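Local coordinates for leukocyte-associated immunoglobulin-like receptor 1 (Mus musculus, PDB 4ESK), which acts as an inhibitory receptor on NK, B and T cells, recruiting phosphatases PTPN6 and PTPN11 once phosphorylated, and is seen here as its extracellular Ig-like domain, at residues G23-V28 against E64-P69; N40-E45 against K54-Y59; H77-Y82 against S89-T94. All blocks are in the same frame, centred on the assembly; numbering follows the deposited sequence. Where two conformers were deposited one is given.

Interaction 1: G23-V28 against E64-P69; sequences GTFVTV and EFEIGP
Val26 and Val28 pair with Ile67 and Phe65 on neighbouring antiparallel strands, B and E, in one sheet of this immunoglobulin sandwich. Four backbone hydrogen bonds join the strands. Val26 N donates to Ile67 O at 2.7 Å, and Ile67 N returns the bond to Val26 O at 2.8 Å. Val28 and Phe65 make the same exchange two residues on, so each N-H and C=O of these four residues has a partner across the pair. The geometry is not uniform. Val26 N sits above the Ile67 carbonyl plane, 35° out of it, while Phe65 N lies in the plane of the Val28 carbonyl. Val28 O also takes a CA-H contact from Glu64 CA at 3.2 Å, so two groups hold that oxygen. Beyond the strand pair, Thr24 O receives the CA-H of Pro69, with CA at 3.4 Å from it. Gly23 and Thr24 also make backbone hydrogen bonds with Val70, the residue after Pro69. The hydroxyl of Thr24 bonds to Ser21 O.

The face carrying Val26, Val28, Phe65 and Ile67 is apolar. On it Val28 CG2 meets Ile67 CD1 at 3.9 Å, and Leu44 of strand 41-46 packs against both side chains. On the other face the methyl of Thr27 touches the carboxylate of Glu64. A CB on Gly68 would clash with Phe25 CD2. Phe25 has CG anti to its carbonyl carbon (chi1 -73°). One face of its ring lies over the cis peptide between Gly68 and Pro69: Phe25 CE2 is 3.3 Å from Gly68 C, and Phe25 CZ is 3.6 Å from Pro69 CD.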
loop_
_atom_site.group_PDB
_atom_site.type_symbol
_atom_site.label_atom_id
_atom_site.label_comp_id
_atom_site.label_asym_id
_atom_site.label_seq_id
_atom_site.Cartn_x
_atom_site.Cartn_y
_atom_site.Cartn_z
ATOM N N GLY A 23 -7.602 -11.028 12.098
ATOM C CA GLY A 23 -8.561 -11.737 11.274
ATOM C C GLY A 23 -9.217 -10.879 10.203
ATOM O O GLY A 23 -10.015 -11.382 9.425
ATOM N N THR A 24 -8.892 -9.587 10.181
ATOM C CA THR A 24 -9.414 -8.635 9.185
ATOM C C THR A 24 -8.793 -8.911 7.825
ATOM O O THR A 24 -7.663 -9.365 7.747
ATOM C CB THR A 24 -9.029 -7.175 9.561
ATOM O OG1 THR A 24 -9.618 -6.829 10.800
ATOM C CG2 THR A 24 -9.476 -6.105 8.496
ATOM N N PHE A 25 -9.526 -8.597 6.763
ATOM C CA PHE A 25 -8.940 -8.552 5.418
ATOM C C PHE A 25 -8.633 -7.094 5.043
ATOM O O PHE A 25 -9.536 -6.240 5.025
ATOM C CB PHE A 25 -9.861 -9.216 4.398
ATOM C CG PHE A 25 -9.900 -10.717 4.508
ATOM C CD1 PHE A 25 -10.552 -11.329 5.563
ATOM C CD2 PHE A 25 -9.277 -11.519 3.555
ATOM C CE1 PHE A 25 -10.572 -12.714 5.685
ATOM C CE2 PHE A 25 -9.306 -12.907 3.668
ATOM C CZ PHE A 25 -9.952 -13.500 4.739
ATOM N N VAL A 26 -7.356 -6.817 4.796
ATOM C CA VAL A 26 -6.885 -5.472 4.425
ATOM C C VAL A 26 -6.715 -5.409 2.905
ATOM O O VAL A 26 -6.395 -6.416 2.266
ATOM C CB VAL A 26 -5.555 -5.140 5.125
ATOM C CG1 VAL A 26 -4.872 -3.930 4.516
ATOM C CG2 VAL A 26 -5.765 -4.896 6.619
ATOM N N THR A 27 -6.997 -4.237 2.333
ATOM C CA THR A 27 -6.742 -3.971 0.926
ATOM C C THR A 27 -5.840 -2.762 0.865
ATOM O O THR A 27 -6.162 -1.718 1.435
ATOM C CB THR A 27 -8.037 -3.639 0.181
ATOM O OG1 THR A 27 -8.979 -4.711 0.343
ATOM C CG2 THR A 27 -7.771 -3.414 -1.310
ATOM N N VAL A 28 -4.706 -2.904 0.197
ATOM C CA VAL A 28 -3.762 -1.804 0.022
ATOM C C VAL A 28 -3.893 -1.398 -1.438
ATOM O O VAL A 28 -3.763 -2.256 -2.329
ATOM C CB VAL A 28 -2.290 -2.191 0.303
ATOM C CG1 VAL A 28 -1.380 -0.967 0.187
ATOM C CG2 VAL A 28 -2.094 -2.798 1.707
ATOM N N GLU A 64 -3.591 -3.142 -6.563
ATOM C CA GLU A 64 -4.083 -3.538 -5.257
ATOM C C GLU A 64 -3.401 -4.782 -4.741
ATOM O O GLU A 64 -3.093 -5.692 -5.516
ATOM C CB GLU A 64 -5.560 -3.845 -5.323
ATOM C CG GLU A 64 -6.431 -2.662 -5.628
ATOM C CD GLU A 64 -7.889 -2.951 -5.360
ATOM O OE1 GLU A 64 -8.198 -3.968 -4.700
ATOM O OE2 GLU A 64 -8.722 -2.162 -5.835
ATOM N N PHE A 65 -3.206 -4.823 -3.432
ATOM C CA PHE A 65 -2.664 -5.987 -2.743
ATOM C C PHE A 65 -3.653 -6.349 -1.638
ATOM O O PHE A 65 -3.889 -5.542 -0.752
ATOM C CB PHE A 65 -1.316 -5.646 -2.121
ATOM C CG PHE A 65 -0.234 -5.311 -3.115
ATOM C CD1 PHE A 65 0.627 -6.283 -3.548
ATOM C CD2 PHE A 65 -0.055 -4.016 -3.576
ATOM C CE1 PHE A 65 1.632 -5.993 -4.459
ATOM C CE2 PHE A 65 0.944 -3.713 -4.493
ATOM C CZ PHE A 65 1.802 -4.703 -4.921
ATOM N N GLU A 66 -4.259 -7.532 -1.708
ATOM C CA GLU A 66 -5.149 -7.977 -0.646
ATOM C C GLU A 66 -4.342 -8.776 0.360
ATOM O O GLU A 66 -3.620 -9.704 -0.016
ATOM C CB GLU A 66 -6.306 -8.823 -1.163
ATOM C CG GLU A 66 -7.407 -8.970 -0.118
ATOM C CD GLU A 66 -8.445 -10.007 -0.473
ATOM O OE1 GLU A 66 -8.335 -10.622 -1.552
ATOM O OE2 GLU A 66 -9.383 -10.203 0.326
ATOM N N ILE A 67 -4.466 -8.388 1.627
ATOM C CA ILE A 67 -3.759 -8.985 2.735
ATOM C C ILE A 67 -4.771 -9.420 3.796
ATOM O O ILE A 67 -5.288 -8.606 4.537
ATOM C CB ILE A 67 -2.765 -8.012 3.391
ATOM C CG1 ILE A 67 -1.834 -7.386 2.351
ATOM C CG2 ILE A 67 -1.942 -8.715 4.453
ATOM C CD1 ILE A 67 -0.958 -6.311 2.959
ATOM N N GLY A 68 -5.062 -10.718 3.860
ATOM C CA GLY A 68 -6.054 -11.191 4.822
ATOM C C GLY A 68 -6.172 -12.701 4.808
ATOM O O GLY A 68 -5.945 -13.322 3.771
ATOM N N PRO A 69 -6.547 -13.295 5.953
ATOM C CA PRO A 69 -6.788 -12.658 7.258
ATOM C C PRO A 69 -5.516 -12.225 7.950
ATOM O O PRO A 69 -4.516 -12.956 7.962
ATOM C CB PRO A 69 -7.481 -13.765 8.059
ATOM C CG PRO A 69 -6.942 -15.015 7.467
ATOM C CD PRO A 69 -6.842 -14.731 5.997
#

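Interaction 2: N40-E45 against K54-Y59; sequences NMVRLE and KSTEPY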
loop_
_atom_site.group_PDB
_atom_site.type_symbol
_atom_site.label_atom_id
_atom_site.label_comp_id
_atom_site.label_asym_id
_atom_site.label_seq_id
_atom_site.Cartn_x
_atom_site.Cartn_y
_atom_site.Cartn_z
ATOM N N ASN A 40 6.957 -0.558 -14.663
ATOM C CA ASN A 40 6.393 -1.873 -14.964
ATOM C C ASN A 40 6.289 -2.821 -13.758
ATOM O O ASN A 40 5.736 -3.902 -13.888
ATOM C CB ASN A 40 7.135 -2.545 -16.136
ATOM C CG ASN A 40 8.573 -2.873 -15.826
ATOM O OD1 ASN A 40 9.090 -2.572 -14.752
ATOM N ND2 ASN A 40 9.252 -3.502 -16.807
ATOM N N MET A 41 6.829 -2.404 -12.617
ATOM C CA MET A 41 6.720 -3.150 -11.370
ATOM C C MET A 41 6.184 -2.263 -10.256
ATOM O O MET A 41 6.463 -1.074 -10.192
ATOM C CB MET A 41 8.075 -3.701 -10.941
ATOM C CG MET A 41 8.565 -4.824 -11.859
ATOM S SD MET A 41 7.524 -6.293 -11.763
ATOM C CE MET A 41 7.740 -6.722 -10.026
ATOM N N VAL A 42 5.436 -2.880 -9.352
ATOM C CA VAL A 42 4.998 -2.185 -8.154
ATOM C C VAL A 42 5.211 -3.118 -6.967
ATOM O O VAL A 42 4.887 -4.318 -7.019
ATOM C CB VAL A 42 3.535 -1.707 -8.252
ATOM C CG1 VAL A 42 2.580 -2.848 -8.569
ATOM C CG2 VAL A 42 3.135 -0.992 -6.963
ATOM N N ARG A 43 5.759 -2.562 -5.906
ATOM C CA ARG A 43 5.994 -3.329 -4.703
ATOM C C ARG A 43 5.458 -2.628 -3.465
ATOM O O ARG A 43 5.433 -1.383 -3.358
ATOM C CB ARG A 43 7.452 -3.689 -4.548
ATOM C CG ARG A 43 8.407 -2.594 -4.144
ATOM C CD ARG A 43 9.797 -3.214 -4.041
ATOM N NE ARG A 43 10.848 -2.275 -3.669
ATOM C CZ ARG A 43 11.571 -1.540 -4.519
ATOM N NH1 ARG A 43 11.363 -1.571 -5.832
ATOM N NH2 ARG A 43 12.519 -0.758 -4.044
ATOM N N LEU A 44 4.960 -3.458 -2.570
ATOM C CA LEU A 44 4.576 -3.018 -1.257
ATOM C C LEU A 44 5.763 -3.297 -0.371
ATOM O O LEU A 44 6.180 -4.462 -0.234
ATOM C CB LEU A 44 3.337 -3.783 -0.826
ATOM C CG LEU A 44 2.592 -3.378 0.426
ATOM C CD1 LEU A 44 2.267 -1.879 0.413
ATOM C CD2 LEU A 44 1.335 -4.231 0.453
ATOM N N GLU A 45 6.327 -2.238 0.186
ATOM C CA GLU A 45 7.445 -2.321 1.118
ATOM C C GLU A 45 6.878 -2.306 2.534
ATOM O O GLU A 45 6.008 -1.490 2.837
ATOM C CB GLU A 45 8.406 -1.146 0.937
ATOM C CG GLU A 45 9.692 -1.260 1.771
ATOM C CD GLU A 45 10.606 -0.046 1.676
ATOM O OE1 GLU A 45 11.595 -0.109 0.929
ATOM O OE2 GLU A 45 10.338 0.986 2.349
ATOM N N LYS A 54 4.511 -7.192 -7.830
ATOM C CA LYS A 54 3.921 -7.686 -9.056
ATOM C C LYS A 54 4.094 -6.686 -10.182
ATOM O O LYS A 54 4.495 -5.560 -9.940
ATOM C CB LYS A 54 2.431 -8.022 -8.874
ATOM C CG LYS A 54 1.532 -6.878 -8.432
ATOM C CD LYS A 54 0.060 -7.257 -8.569
ATOM C CE LYS A 54 -0.843 -6.372 -7.727
ATOM N NZ LYS A 54 -2.264 -6.801 -7.758
ATOM N N SER A 55 3.817 -7.140 -11.409
ATOM C CA SER A 55 3.775 -6.268 -12.563
ATOM C C SER A 55 2.619 -5.294 -12.409
ATOM O O SER A 55 1.589 -5.626 -11.822
ATOM C CB SER A 55 3.570 -7.065 -13.848
ATOM O OG SER A 55 3.262 -6.183 -14.910
ATOM N N THR A 56 2.786 -4.087 -12.926
ATOM C CA THR A 56 1.720 -3.087 -12.868
ATOM C C THR A 56 0.552 -3.396 -13.812
ATOM O O THR A 56 0.722 -4.074 -14.823
ATOM C CB THR A 56 2.288 -1.706 -13.259
ATOM O OG1 THR A 56 2.971 -1.845 -14.516
ATOM C CG2 THR A 56 3.244 -1.188 -12.201
ATOM N N GLU A 57 -0.631 -2.865 -13.500
ATOM C CA GLU A 57 -1.788 -2.945 -14.415
ATOM C C GLU A 57 -1.561 -2.179 -15.724
ATOM O O GLU A 57 -1.073 -1.070 -15.694
ATOM C CB GLU A 57 -3.024 -2.348 -13.733
ATOM C CG GLU A 57 -3.535 -3.175 -12.567
ATOM C CD GLU A 57 -4.429 -4.315 -13.010
ATOM O OE1 GLU A 57 -4.827 -4.357 -14.192
ATOM O OE2 GLU A 57 -4.737 -5.177 -12.165
ATOM N N PRO A 58 -1.941 -2.761 -16.872
ATOM C CA PRO A 58 -1.705 -2.055 -18.139
ATOM C C PRO A 58 -2.578 -0.818 -18.345
ATOM O O PRO A 58 -2.102 0.176 -18.922
ATOM C CB PRO A 58 -2.026 -3.112 -19.216
ATOM C CG PRO A 58 -2.749 -4.214 -18.532
ATOM C CD PRO A 58 -2.357 -4.161 -17.074
ATOM N N TYR A 59 -3.818 -0.867 -17.849
ATOM C CA TYR A 59 -4.853 0.147 -18.152
ATOM C C TYR A 59 -5.544 0.757 -16.942
ATOM O O TYR A 59 -6.581 1.399 -17.096
ATOM C CB TYR A 59 -5.949 -0.450 -19.049
ATOM C CG TYR A 59 -5.393 -1.103 -20.285
ATOM C CD1 TYR A 59 -4.662 -0.358 -21.206
ATOM C CD2 TYR A 59 -5.579 -2.455 -20.527
ATOM C CE1 TYR A 59 -4.128 -0.947 -22.338
ATOM C CE2 TYR A 59 -5.040 -3.063 -21.651
ATOM C CZ TYR A 59 -4.322 -2.300 -22.552
ATOM O OH TYR A 59 -3.796 -2.880 -23.675
HETATM O O HOH W 1 6.592 -6.159 -15.177
#
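Asn40 O takes the N-H of Thr56 from well above its carbonyl plane, which is the odd feature of this contact. The donor stands 62° out of that plane, at 3.1 Å from Thr56 N to Asn40 O. The same oxygen accepts a bond from a water at 2.7 Å and a CA-H contact from Ser55. One carbonyl thus serves three partners where the strand pairing gives out.

The next bonds are regular. Val42 N donates to Lys54 O at 2.9 Å, nearly along the C=O axis, and Lys54 N answers to Val42 O at 3.0 Å. Met41 bends at chi2 (-66°) and chi3, and the folded chain brings its methyl back to the other strand. Met41 CE lies 3.4 Å from Lys54 O, with SD beside the same carbonyl. Val42 CG1 sits between its own backbone N and carbonyl carbon (chi1 55°). From there it touches Lys54 O at 3.6 Å and also meets the methyl of Thr56. Thr56 CG2 is further packed 3.7 Å from the carbonyl carbon of Met41, and its hydroxyl bonds to Tyr39 O. The ammonium of Lys54 reaches Glu64 O and makes a cation-pi contact with Phe65.

The contact lies in the hairpin of strands 41-46 and 49-55, the C and C' strands of the Ig fold. Strand 49-55 is outermost in its sheet within the chain. On the other side of strand 41-46 runs strand 76-84, where Asn40 and Met41 both face Ser83 in a classic beta bulge.

Interaction 3: H77-Y82 against S89-T94; sequences HYSCIY and SERSKT
Cys80 and Ser92 grip each other through both backbone and side chain in the tight part of this antiparallel pairing. Ser92 N donates to Cys80 O at 2.9 Å. Cys80 N does not bond to a backbone carbonyl across the pair. It donates to Ser92 OG at 2.9 Å, with an angle of 166° at the hydrogen. The hydroxyl lies between its own backbone N and carbonyl carbon (chi1 73°). Ser92 OG donates a hydrogen bond to a lone pair of Lys93 O at 2.7 Å. An alanine in place of Ser92 would probably leave the Cys80 amide without its acceptor and Lys93 O without that donor. Two more backbone bonds pair Tyr82 with Glu90.

Between these bonds Ile81 and Arg91 run alongside each other on the same face. The guanidinium has Ile81 CG1 over one face, and Arg91 NH1 is 3.8 Å from Ile81 CD1. Arg91 NH2 forms a salt bridge with Glu45. Ile81 CG2 also meets Ser89 CB at 3.8 Å.

Past Ser92 no backbone N-H...O bond joins the two segments, and Lys93, His77 and Thr94 are exposed. Lys93 turns away and loses little surface to the contact. His77 CB meets Thr94 CG2 at 3.8 Å. Thr94 CA approaches Tyr78 O at 3.2 Å in a CA-H contact.

The hairpin joins the F and G strands of the Ig fold. Strand 76-84 lies between strands 88-100 and 41-46. Cys80 ties it to strand 26-31 of the facing sheet through the disulfide with Cys30. Tyr78 OH bonds to Ile74 O, the tyrosine corner, and Tyr82 OH hydrogen-bonds to Asp63 in strand 62-67 of the facing sheet.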
loop_
_atom_site.group_PDB
_atom_site.type_symbol
_atom_site.label_atom_id
_atom_site.label_comp_id
_atom_site.label_asym_id
_atom_site.label_seq_id
_atom_site.Cartn_x
_atom_site.Cartn_y
_atom_site.Cartn_z
ATOM N N HIS A 77 5.073 -0.680 9.042
ATOM C CA HIS A 77 5.024 0.532 8.215
ATOM C C HIS A 77 5.084 0.164 6.763
ATOM O O HIS A 77 5.962 -0.619 6.357
ATOM C CB HIS A 77 6.194 1.451 8.542
ATOM C CG HIS A 77 6.095 2.093 9.908
ATOM N ND1 HIS A 77 6.460 1.448 11.036
ATOM C CD2 HIS A 77 5.646 3.347 10.303
ATOM C CE1 HIS A 77 6.253 2.247 12.106
ATOM N NE2 HIS A 77 5.753 3.410 11.664
ATOM N N TYR A 78 4.184 0.738 5.966
ATOM C CA TYR A 78 4.004 0.335 4.588
ATOM C C TYR A 78 4.114 1.514 3.647
ATOM O O TYR A 78 3.650 2.606 3.965
ATOM C CB TYR A 78 2.629 -0.275 4.386
ATOM C CG TYR A 78 2.438 -1.625 5.055
ATOM C CD1 TYR A 78 2.585 -2.804 4.336
ATOM C CD2 TYR A 78 2.117 -1.703 6.403
ATOM C CE1 TYR A 78 2.406 -4.045 4.937
ATOM C CE2 TYR A 78 1.939 -2.938 7.020
ATOM C CZ TYR A 78 2.076 -4.089 6.283
ATOM O OH TYR A 78 1.874 -5.301 6.897
ATOM N N SER A 79 4.736 1.267 2.496
ATOM C CA SER A 79 4.759 2.244 1.420
ATOM C C SER A 79 4.743 1.517 0.079
ATOM O O SER A 79 5.149 0.328 -0.021
ATOM C CB SER A 79 5.982 3.146 1.547
ATOM O OG SER A 79 7.170 2.392 1.474
ATOM N N CYS A 80 4.242 2.198 -0.950
ATOM C CA CYS A 80 4.237 1.644 -2.307
ATOM C C CYS A 80 5.446 2.200 -3.076
ATOM O O CYS A 80 5.717 3.386 -3.007
ATOM C CB CYS A 80 2.955 2.044 -3.045
ATOM S SG CYS A 80 1.416 1.406 -2.307
ATOM N N ILE A 81 6.153 1.348 -3.817
ATOM C CA ILE A 81 7.281 1.776 -4.675
ATOM C C ILE A 81 7.033 1.279 -6.094
ATOM O O ILE A 81 6.800 0.078 -6.319
ATOM C CB ILE A 81 8.661 1.254 -4.201
ATOM C CG1 ILE A 81 8.896 1.660 -2.733
ATOM C CG2 ILE A 81 9.745 1.774 -5.153
ATOM C CD1 ILE A 81 10.065 1.014 -2.028
ATOM N N TYR A 82 7.054 2.207 -7.045
ATOM C CA TYR A 82 6.911 1.892 -8.454
ATOM C C TYR A 82 8.304 1.934 -9.050
ATOM O O TYR A 82 9.078 2.836 -8.726
ATOM C CB TYR A 82 6.008 2.920 -9.149
ATOM C CG TYR A 82 4.550 2.664 -8.916
ATOM C CD1 TYR A 82 3.914 3.182 -7.795
ATOM C CD2 TYR A 82 3.805 1.875 -9.794
ATOM C CE1 TYR A 82 2.586 2.953 -7.573
ATOM C CE2 TYR A 82 2.482 1.611 -9.548
ATOM C CZ TYR A 82 1.873 2.167 -8.434
ATOM O OH TYR A 82 0.561 1.917 -8.220
ATOM N N SER A 89 12.895 4.537 -9.583
ATOM C CA SER A 89 11.837 4.179 -8.649
ATOM C C SER A 89 11.350 5.398 -7.868
ATOM O O SER A 89 12.080 6.373 -7.680
ATOM C CB SER A 89 12.285 3.073 -7.687
ATOM O OG SER A 89 13.204 3.558 -6.737
ATOM N N GLU A 90 10.099 5.339 -7.445
ATOM C CA GLU A 90 9.474 6.416 -6.695
ATOM C C GLU A 90 8.595 5.777 -5.654
ATOM O O GLU A 90 7.984 4.738 -5.920
ATOM C CB GLU A 90 8.612 7.302 -7.591
ATOM C CG GLU A 90 9.398 8.006 -8.703
ATOM C CD GLU A 90 10.378 9.063 -8.207
ATOM O OE1 GLU A 90 10.401 9.426 -7.001
ATOM O OE2 GLU A 90 11.168 9.531 -9.047
ATOM N N ARG A 91 8.566 6.392 -4.482
ATOM C CA ARG A 91 7.866 5.844 -3.336
ATOM C C ARG A 91 6.767 6.779 -2.862
ATOM O O ARG A 91 6.881 7.990 -3.001
ATOM C CB ARG A 91 8.835 5.573 -2.187
ATOM C CG ARG A 91 9.345 6.813 -1.468
ATOM C CD ARG A 91 10.254 6.476 -0.305
ATOM N NE ARG A 91 9.645 5.473 0.569
ATOM C CZ ARG A 91 10.116 4.249 0.799
ATOM N NH1 ARG A 91 11.257 3.818 0.269
ATOM N NH2 ARG A 91 9.443 3.450 1.614
ATOM N N SER A 92 5.710 6.189 -2.308
ATOM C CA SER A 92 4.620 6.919 -1.661
ATOM C C SER A 92 4.941 7.312 -0.230
ATOM O O SER A 92 5.994 6.969 0.309
ATOM C CB SER A 92 3.376 6.032 -1.643
ATOM O OG SER A 92 3.519 4.987 -0.677
ATOM N N LYS A 93 4.000 8.037 0.394
ATOM C CA LYS A 93 4.022 8.235 1.838
ATOM C C LYS A 93 3.972 6.884 2.534
ATOM O O LYS A 93 3.658 5.863 1.918
ATOM C CB LYS A 93 2.837 9.085 2.295
ATOM C CG LYS A 93 1.485 8.419 2.098
ATOM C CD LYS A 93 0.338 9.424 2.019
ATOM C CE LYS A 93 -1.001 8.714 1.914
ATOM N NZ LYS A 93 -1.988 9.462 1.079
ATOM N N THR A 94 4.272 6.900 3.823
ATOM C CA THR A 94 4.277 5.705 4.633
ATOM C C THR A 94 3.064 5.691 5.563
ATOM O O THR A 94 2.752 6.715 6.188
ATOM C CB THR A 94 5.555 5.647 5.456
ATOM O OG1 THR A 94 6.677 5.661 4.570
ATOM C CG2 THR A 94 5.586 4.388 6.269
#

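How the interactions relate
Interactions 2 and 3 belong to one sheet, where strands 41-46 and 76-84 are neighbours. Interaction 1 joins two strands of the sheet that faces it. Interactions 1 and 2 are surface contacts, while interaction 3 is partly buried and nearest the chain centre. Their chemistry differs accordingly. Interaction 1 relies on regular backbone bonds and an apolar inner face, interaction 2 on a short pairing with a water at its end, and interaction 3 on a serine hydroxyl set into the pairing. Across the sandwich, Val28 CG1 packs on Leu44 CD1 at 3.8 Å. Within the larger sheet, Glu45 N probably bonds to Ser79 O. Interactions 1 and 3 do not touch directly.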